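Side-chain contacts in TRAP dicarboxylate transporter-DctP subunit (Marinobacter aquaeolei, PDB 4PFI), which probably binds a small organic acid in the periplasm and delivers it to the membrane permease of a TRAP transporter: residues 111-114 and 115-118; 129-133 and 134-138; 218-221 and 222-226. One frame throughout, in Å; residues are numbered along the deposited sequence.

Overall arrangement
Interactions 1 and 2 follow closely along the chain and share one apolar cluster: L113 and F114 of the first pack on L131 and F136 of the second, although their centres lie about 16 Å apart. Interaction 1 is a buried 3-10 turn held mainly by backbone bonds and a water; interaction 2, farther from the chain's centre and partly exposed, is a bend between two helices with aromatic and aliphatic packing. Interaction 3, about 27 Å from interaction 2 between centres, is buried where a sheet strand turns into a helix, and combines an amide pair with apolar contacts. In interactions 2 and 3 alike, the main-chain carbonyl just before a helix accepts an N-H from it.

Interaction 1 of 3, residues 111-114 and 115-118; sequences TGLF and NLHF
L113 and L116, three residues apart, bring their CD1 methyls into loose apolar contact across the end of a 3-10 turn, 4.5 Å from L113 CD1 to L116 CD1. The turn passes through 111-114 and on to N115, and lies buried in the loop between helices 101-104 and 124-132. Two backbone bonds close it: N115 N donates to G112 O at 2.9 Å, and L116 N to L113 O at 3.3 Å. A weak, bent bond from L116 N to G112 O adds to them. L116 runs alongside the L113 carbonyl: L116 CB is 3.5 Å from L113 O, with CG and CD1 farther off. The other methyl of L113, CD2, packs on F136 of helix 134-145. F114 sends its ring away from N115-F118, where it meets F154 of strand 149-164, P101 and F136, and it touches the following residues with little beyond CB. At the start of the turn, T111 OG1 bonds V108 O, earlier in the same loop. N115 instead folds back over the peptide behind it. With CG anti to its carbonyl carbon, chi1 -53°, the amide lies beside the F114 carbonyl, and N115 ND2 comes within 3.5 Å of F114 C. No direct bond joins this amide to the carbonyl; a water does so. That water accepts from N115 ND2 at 2.8 Å and donates to F114 O at 3.2 Å.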
loop_
_atom_site.group_PDB
_atom_site.type_symbol
_atom_site.label_atom_id
_atom_site.label_comp_id
_atom_site.label_asym_id
_atom_site.label_seq_id
_atom_site.Cartn_x
_atom_site.Cartn_y
_atom_site.Cartn_z
ATOM N N THR A 111 7.082 1.055 8.654
ATOM C CA THR A 111 6.276 1.081 7.435
ATOM C C THR A 111 5.157 2.130 7.548
ATOM O O THR A 111 4.580 2.524 6.539
ATOM C CB THR A 111 5.703 -0.314 7.079
ATOM O OG1 THR A 111 4.952 -0.841 8.181
ATOM C CG2 THR A 111 6.823 -1.283 6.740
ATOM N N GLY A 112 4.876 2.604 8.768
ATOM C CA GLY A 112 3.942 3.701 8.953
ATOM C C GLY A 112 4.310 4.925 8.121
ATOM O O GLY A 112 3.462 5.733 7.781
ATOM N N LEU A 113 5.590 5.072 7.811
ATOM C CA LEU A 113 6.039 6.133 6.928
ATOM C C LEU A 113 5.140 6.249 5.688
ATOM O O LEU A 113 4.856 7.346 5.238
ATOM C CB LEU A 113 7.478 5.854 6.486
ATOM C CG LEU A 113 8.131 6.862 5.535
ATOM C CD1 LEU A 113 8.693 8.053 6.314
ATOM C CD2 LEU A 113 9.245 6.169 4.689
ATOM N N PHE A 114 4.701 5.113 5.154
ATOM C CA PHE A 114 3.942 5.068 3.905
ATOM C C PHE A 114 2.481 5.456 4.035
ATOM O O PHE A 114 1.796 5.598 3.021
ATOM C CB PHE A 114 4.040 3.668 3.271
ATOM C CG PHE A 114 5.425 3.297 2.888
ATOM C CD1 PHE A 114 6.110 4.057 1.952
ATOM C CD2 PHE A 114 6.069 2.231 3.505
ATOM C CE1 PHE A 114 7.426 3.735 1.607
ATOM C CE2 PHE A 114 7.376 1.900 3.161
ATOM C CZ PHE A 114 8.060 2.663 2.204
ATOM N N ASN A 115 1.996 5.614 5.261
ATOM C CA ASN A 115 0.648 6.147 5.479
ATOM C C ASN A 115 0.647 7.628 5.904
ATOM O O ASN A 115 -0.416 8.185 6.147
ATOM C CB ASN A 115 -0.130 5.331 6.516
ATOM C CG ASN A 115 -0.183 3.833 6.213
ATOM O OD1 ASN A 115 -0.118 3.012 7.135
ATOM N ND2 ASN A 115 -0.308 3.469 4.941
ATOM N N LEU A 116 1.817 8.261 6.015
ATOM C CA LEU A 116 1.880 9.703 6.331
ATOM C C LEU A 116 1.431 10.553 5.135
ATOM O O LEU A 116 1.836 10.306 3.997
ATOM C CB LEU A 116 3.296 10.113 6.762
ATOM C CG LEU A 116 3.706 9.638 8.166
ATOM C CD1 LEU A 116 5.167 9.907 8.397
ATOM C CD2 LEU A 116 2.858 10.310 9.254
ATOM N N HIS A 117 0.598 11.556 5.368
ATOM C CA HIS A 117 0.081 12.343 4.247
ATOM C C HIS A 117 1.112 13.387 3.781
ATOM O O HIS A 117 1.786 13.987 4.615
ATOM C CB HIS A 117 -1.238 13.023 4.636
ATOM C CG HIS A 117 -2.373 12.063 4.852
ATOM N ND1 HIS A 117 -3.657 12.466 5.083
ATOM C CD2 HIS A 117 -2.389 10.701 4.869
ATOM C CE1 HIS A 117 -4.432 11.400 5.239
ATOM N NE2 HIS A 117 -3.686 10.330 5.123
ATOM N N PHE A 118 1.219 13.590 2.463
ATOM C CA PHE A 118 2.022 14.668 1.867
ATOM C C PHE A 118 3.516 14.557 2.172
ATOM O O PHE A 118 4.204 15.557 2.237
ATOM C CB PHE A 118 1.477 16.032 2.303
ATOM C CG PHE A 118 0.008 16.197 2.005
ATOM C CD1 PHE A 118 -0.432 16.338 0.694
ATOM C CD2 PHE A 118 -0.938 16.172 3.022
ATOM C CE1 PHE A 118 -1.778 16.445 0.402
ATOM C CE2 PHE A 118 -2.294 16.291 2.727
ATOM C CZ PHE A 118 -2.707 16.424 1.410
HETATM O O HOH W 1 -1.339 4.932 2.852
#

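Interaction 2 of 3, residues 129-133 and 134-138; sequences RLLEA and PAFIS
F136 reaches back from the first turn of helix 134-145 to the last turn of helix 124-132, packing against L130, L131 and A133. Its CB sits beside the end of the earlier helix, 3.3 Å from L130 O and 3.9 Å from A133 CB. CG stays near the same L130 carbonyl. The ring stands there because CG is anti to the backbone N, chi1 -175°, which aims it back at the preceding helix. At CD1 the ring meets L130: that residue's CG lies over one face, toward the rim, as a CH-pi contact 4.2 Å from the ring centroid of F136, while L130 CD1 is 3.9 Å from F136 CD1. Farther round the ring, CE2 is 4.2 Å from L131 CD2, which approaches obliquely from a side chain lying alongside. The tip, CZ, goes beyond the bend and packs on L113, and F140 meets the ring edge-to-face.

The backbone of the bend is fastened separately. A133, the first residue past the earlier helix, is the N-cap of the next, and A133 O accepts I137 N almost straight at 3.0 Å. P134 follows with no N-H to give, which suits the first position of a helix. Its own carbonyl accepts two bonds from S138, from N and, at 2.7 Å, from OG. I137 packs CG1 against A133 O and L131 O. E132 turns its carboxylate elsewhere, to S275 and R128. The side chains thus meet by apolar and CH-pi contact, while the main chain supplies the hydrogen bond across the bend.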
loop_
_atom_site.group_PDB
_atom_site.type_symbol
_atom_site.label_atom_id
_atom_site.label_comp_id
_atom_site.label_asym_id
_atom_site.label_seq_id
_atom_site.Cartn_x
_atom_site.Cartn_y
_atom_site.Cartn_z
ATOM N N ARG A 129 12.239 7.055 -7.824
ATOM C CA ARG A 129 13.667 7.089 -7.482
ATOM C C ARG A 129 13.882 6.728 -6.022
ATOM O O ARG A 129 14.787 5.965 -5.690
ATOM C CB ARG A 129 14.270 8.479 -7.732
ATOM C CG ARG A 129 14.726 8.732 -9.162
ATOM C CD ARG A 129 15.594 10.013 -9.293
ATOM N NE ARG A 129 14.789 11.238 -9.433
ATOM C CZ ARG A 129 14.787 12.276 -8.588
ATOM N NH1 ARG A 129 15.564 12.282 -7.507
ATOM N NH2 ARG A 129 13.999 13.328 -8.833
ATOM N N LEU A 130 13.064 7.308 -5.153
ATOM C CA LEU A 130 13.186 7.099 -3.714
ATOM C C LEU A 130 12.988 5.634 -3.332
ATOM O O LEU A 130 13.845 5.034 -2.679
ATOM C CB LEU A 130 12.163 7.957 -2.977
ATOM C CG LEU A 130 12.258 7.919 -1.456
ATOM C CD1 LEU A 130 13.582 8.594 -0.968
ATOM C CD2 LEU A 130 10.990 8.551 -0.850
ATOM N N LEU A 131 11.865 5.056 -3.754
ATOM C CA LEU A 131 11.533 3.669 -3.412
ATOM C C LEU A 131 12.579 2.683 -3.937
ATOM O O LEU A 131 12.720 1.589 -3.399
ATOM C CB LEU A 131 10.153 3.282 -3.961
ATOM C CG LEU A 131 8.911 3.958 -3.354
ATOM C CD1 LEU A 131 7.677 3.557 -4.142
ATOM C CD2 LEU A 131 8.690 3.642 -1.873
ATOM N N GLU A 132 13.278 3.072 -5.000
ATOM C CA GLU A 132 14.271 2.225 -5.677
ATOM C C GLU A 132 15.649 2.405 -5.086
ATOM O O GLU A 132 16.531 1.583 -5.300
ATOM C CB GLU A 132 14.375 2.600 -7.157
ATOM C CG GLU A 132 13.424 1.866 -8.060
ATOM C CD GLU A 132 13.533 2.312 -9.516
ATOM O OE1 GLU A 132 14.509 3.022 -9.876
ATOM O OE2 GLU A 132 12.630 1.951 -10.303
ATOM N N ALA A 133 15.839 3.516 -4.387
ATOM C CA ALA A 133 17.128 3.851 -3.808
ATOM C C ALA A 133 17.603 2.727 -2.881
ATOM O O ALA A 133 16.872 2.300 -1.978
ATOM C CB ALA A 133 17.039 5.170 -3.057
ATOM N N PRO A 134 18.833 2.235 -3.112
ATOM C CA PRO A 134 19.402 1.221 -2.218
ATOM C C PRO A 134 19.523 1.729 -0.783
ATOM O O PRO A 134 19.356 0.948 0.151
ATOM C CB PRO A 134 20.788 0.955 -2.817
ATOM C CG PRO A 134 20.673 1.389 -4.253
ATOM C CD PRO A 134 19.731 2.547 -4.239
ATOM N N ALA A 135 19.805 3.019 -0.620
ATOM C CA ALA A 135 19.965 3.608 0.708
ATOM C C ALA A 135 18.621 3.706 1.437
ATOM O O ALA A 135 18.569 3.675 2.667
ATOM C CB ALA A 135 20.622 4.987 0.610
ATOM N N PHE A 136 17.531 3.817 0.680
ATOM C CA PHE A 136 16.198 3.863 1.280
ATOM C C PHE A 136 15.769 2.445 1.650
ATOM O O PHE A 136 15.305 2.197 2.765
ATOM C CB PHE A 136 15.199 4.490 0.316
ATOM C CG PHE A 136 13.834 4.676 0.896
ATOM C CD1 PHE A 136 13.563 5.753 1.731
ATOM C CD2 PHE A 136 12.811 3.786 0.596
ATOM C CE1 PHE A 136 12.301 5.934 2.275
ATOM C CE2 PHE A 136 11.536 3.962 1.132
ATOM C CZ PHE A 136 11.283 5.040 1.973
ATOM N N ILE A 137 15.955 1.505 0.728
ATOM C CA ILE A 137 15.622 0.118 1.010
ATOM C C ILE A 137 16.415 -0.356 2.226
ATOM O O ILE A 137 15.853 -0.915 3.167
ATOM C CB ILE A 137 15.928 -0.793 -0.202
ATOM C CG1 ILE A 137 15.014 -0.422 -1.381
ATOM C CG2 ILE A 137 15.771 -2.279 0.179
ATOM C CD1 ILE A 137 15.110 -1.377 -2.583
ATOM N N SER A 138 17.721 -0.109 2.212
ATOM C CA SER A 138 18.599 -0.608 3.260
ATOM C C SER A 138 18.210 -0.054 4.632
ATOM O O SER A 138 18.339 -0.745 5.639
ATOM C CB SER A 138 20.072 -0.296 2.943
ATOM O OG SER A 138 20.271 1.082 2.692
#

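Interaction 3 of 3, residues 218-221 and 222-226; sequences QSNP and VFAIE
P221 O is gripped by two N-H groups of the helix that follows: I225 N at 3.1 Å, nearly straight (162°) and in the carbonyl plane, and A224 N, weakly, at 3.0 Å. P221 holds the N-cap position, but its ring offers no polar side-chain atom for the first-turn N-H groups; N286 OD1 of helix 263-296 supplies one, bonding F223 N. The proline ring works by packing instead. P221 CG is 3.7 Å from F223 CE2, the two side chains crossing at a slant, and F223 reaches it because its CG lies between the backbone N and the carbonyl carbon, chi1 70°. A224 CB lies near P221 CG as well, at 4.3 Å, and over the rim of one face of the F223 ring.

On the strand, Q218 and N220 form an amide pair along its side facing the helix. N220 ND2 donates to Q218 OE1 at 2.7 Å, nearly along the C=O axis of the glutamine and within the amide plane of N220. Q218 can offer OE1 there because its chain bends at chi2; its NE2 bonds T163 OG1 of strand 149-164. I225 approaches from the helix: its CG1 is 3.8 Å from Q218 NE2, and its CD1 3.4 Å from the main-chain N220 O, while of the N220 side chain it meets CB. N220 also touches M182, and Q218 and I225 touch F230.

Strand 218-220 and helix 222-226 keep their axes 7.8 Å apart. This is a tight strand-to-helix junction, in which a strand turns at P221 into a helix whose axis makes 120° with it, as is common in the alpha/beta lobes of periplasmic solute-binding proteins.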
loop_
_atom_site.group_PDB
_atom_site.type_symbol
_atom_site.label_atom_id
_atom_site.label_comp_id
_atom_site.label_asym_id
_atom_site.label_seq_id
_atom_site.Cartn_x
_atom_site.Cartn_y
_atom_site.Cartn_z
ATOM N N GLN A 218 -14.364 6.217 3.623
ATOM C CA GLN A 218 -13.162 5.405 3.731
ATOM C C GLN A 218 -12.172 5.826 2.681
ATOM O O GLN A 218 -12.456 6.672 1.836
ATOM C CB GLN A 218 -13.462 3.903 3.595
ATOM C CG GLN A 218 -14.137 3.467 2.268
ATOM C CD GLN A 218 -13.171 3.359 1.106
ATOM O OE1 GLN A 218 -12.249 2.537 1.103
ATOM N NE2 GLN A 218 -13.341 4.229 0.139
ATOM N N SER A 219 -11.016 5.172 2.743
ATOM C CA SER A 219 -9.882 5.460 1.905
ATOM C C SER A 219 -9.269 4.166 1.386
ATOM O O SER A 219 -9.080 3.224 2.127
ATOM C CB SER A 219 -8.810 6.236 2.703
ATOM O OG SER A 219 -7.860 6.781 1.791
ATOM N N ASN A 220 -8.944 4.156 0.106
ATOM C CA ASN A 220 -8.389 2.988 -0.580
ATOM C C ASN A 220 -8.068 3.406 -2.000
ATOM O O ASN A 220 -8.619 4.391 -2.492
ATOM C CB ASN A 220 -9.425 1.850 -0.645
ATOM C CG ASN A 220 -9.245 0.839 0.444
ATOM O OD1 ASN A 220 -8.212 0.195 0.510
ATOM N ND2 ASN A 220 -10.228 0.718 1.328
ATOM N N PRO A 221 -7.207 2.640 -2.677
ATOM C CA PRO A 221 -7.005 2.900 -4.102
ATOM C C PRO A 221 -8.269 2.549 -4.903
ATOM O O PRO A 221 -9.095 1.728 -4.475
ATOM C CB PRO A 221 -5.811 2.008 -4.477
ATOM C CG PRO A 221 -5.740 0.963 -3.414
ATOM C CD PRO A 221 -6.333 1.562 -2.169
ATOM N N VAL A 222 -8.438 3.218 -6.035
ATOM C CA VAL A 222 -9.631 3.094 -6.845
ATOM C C VAL A 222 -9.986 1.640 -7.207
ATOM O O VAL A 222 -11.165 1.285 -7.169
ATOM C CB VAL A 222 -9.487 3.941 -8.126
ATOM C CG1 VAL A 222 -10.546 3.580 -9.138
ATOM C CG2 VAL A 222 -9.599 5.405 -7.770
ATOM N N PHE A 223 -9.005 0.796 -7.547
ATOM C CA PHE A 223 -9.341 -0.589 -7.889
ATOM C C PHE A 223 -9.955 -1.335 -6.728
ATOM O O PHE A 223 -10.786 -2.189 -6.937
ATOM C CB PHE A 223 -8.160 -1.412 -8.453
ATOM C CG PHE A 223 -7.111 -1.741 -7.460
ATOM C CD1 PHE A 223 -7.155 -2.922 -6.720
ATOM C CD2 PHE A 223 -6.033 -0.856 -7.263
ATOM C CE1 PHE A 223 -6.101 -3.210 -5.779
ATOM C CE2 PHE A 223 -5.025 -1.127 -6.349
ATOM C CZ PHE A 223 -5.051 -2.303 -5.605
ATOM N N ALA A 224 -9.517 -1.046 -5.510
ATOM C CA ALA A 224 -10.066 -1.737 -4.354
ATOM C C ALA A 224 -11.515 -1.237 -4.079
ATOM O O ALA A 224 -12.405 -2.022 -3.723
ATOM C CB ALA A 224 -9.183 -1.533 -3.149
ATOM N N ILE A 225 -11.746 0.064 -4.277
ATOM C CA ILE A 225 -13.077 0.647 -4.141
ATOM C C ILE A 225 -14.075 0.007 -5.135
ATOM O O ILE A 225 -15.191 -0.366 -4.759
ATOM C CB ILE A 225 -13.013 2.165 -4.361
ATOM C CG1 ILE A 225 -12.265 2.811 -3.183
ATOM C CG2 ILE A 225 -14.407 2.760 -4.511
ATOM C CD1 ILE A 225 -11.844 4.256 -3.435
ATOM N N GLU A 226 -13.675 -0.099 -6.398
ATOM C CA GLU A 226 -14.521 -0.715 -7.412
ATOM C C GLU A 226 -14.775 -2.189 -7.064
ATOM O O GLU A 226 -15.903 -2.662 -7.128
ATOM C CB GLU A 226 -13.906 -0.581 -8.821
ATOM C CG GLU A 226 -14.835 -0.999 -9.960
ATOM C CD GLU A 226 -14.995 -2.514 -10.091
ATOM O OE1 GLU A 226 -14.026 -3.260 -9.802
ATOM O OE2 GLU A 226 -16.099 -2.983 -10.480
#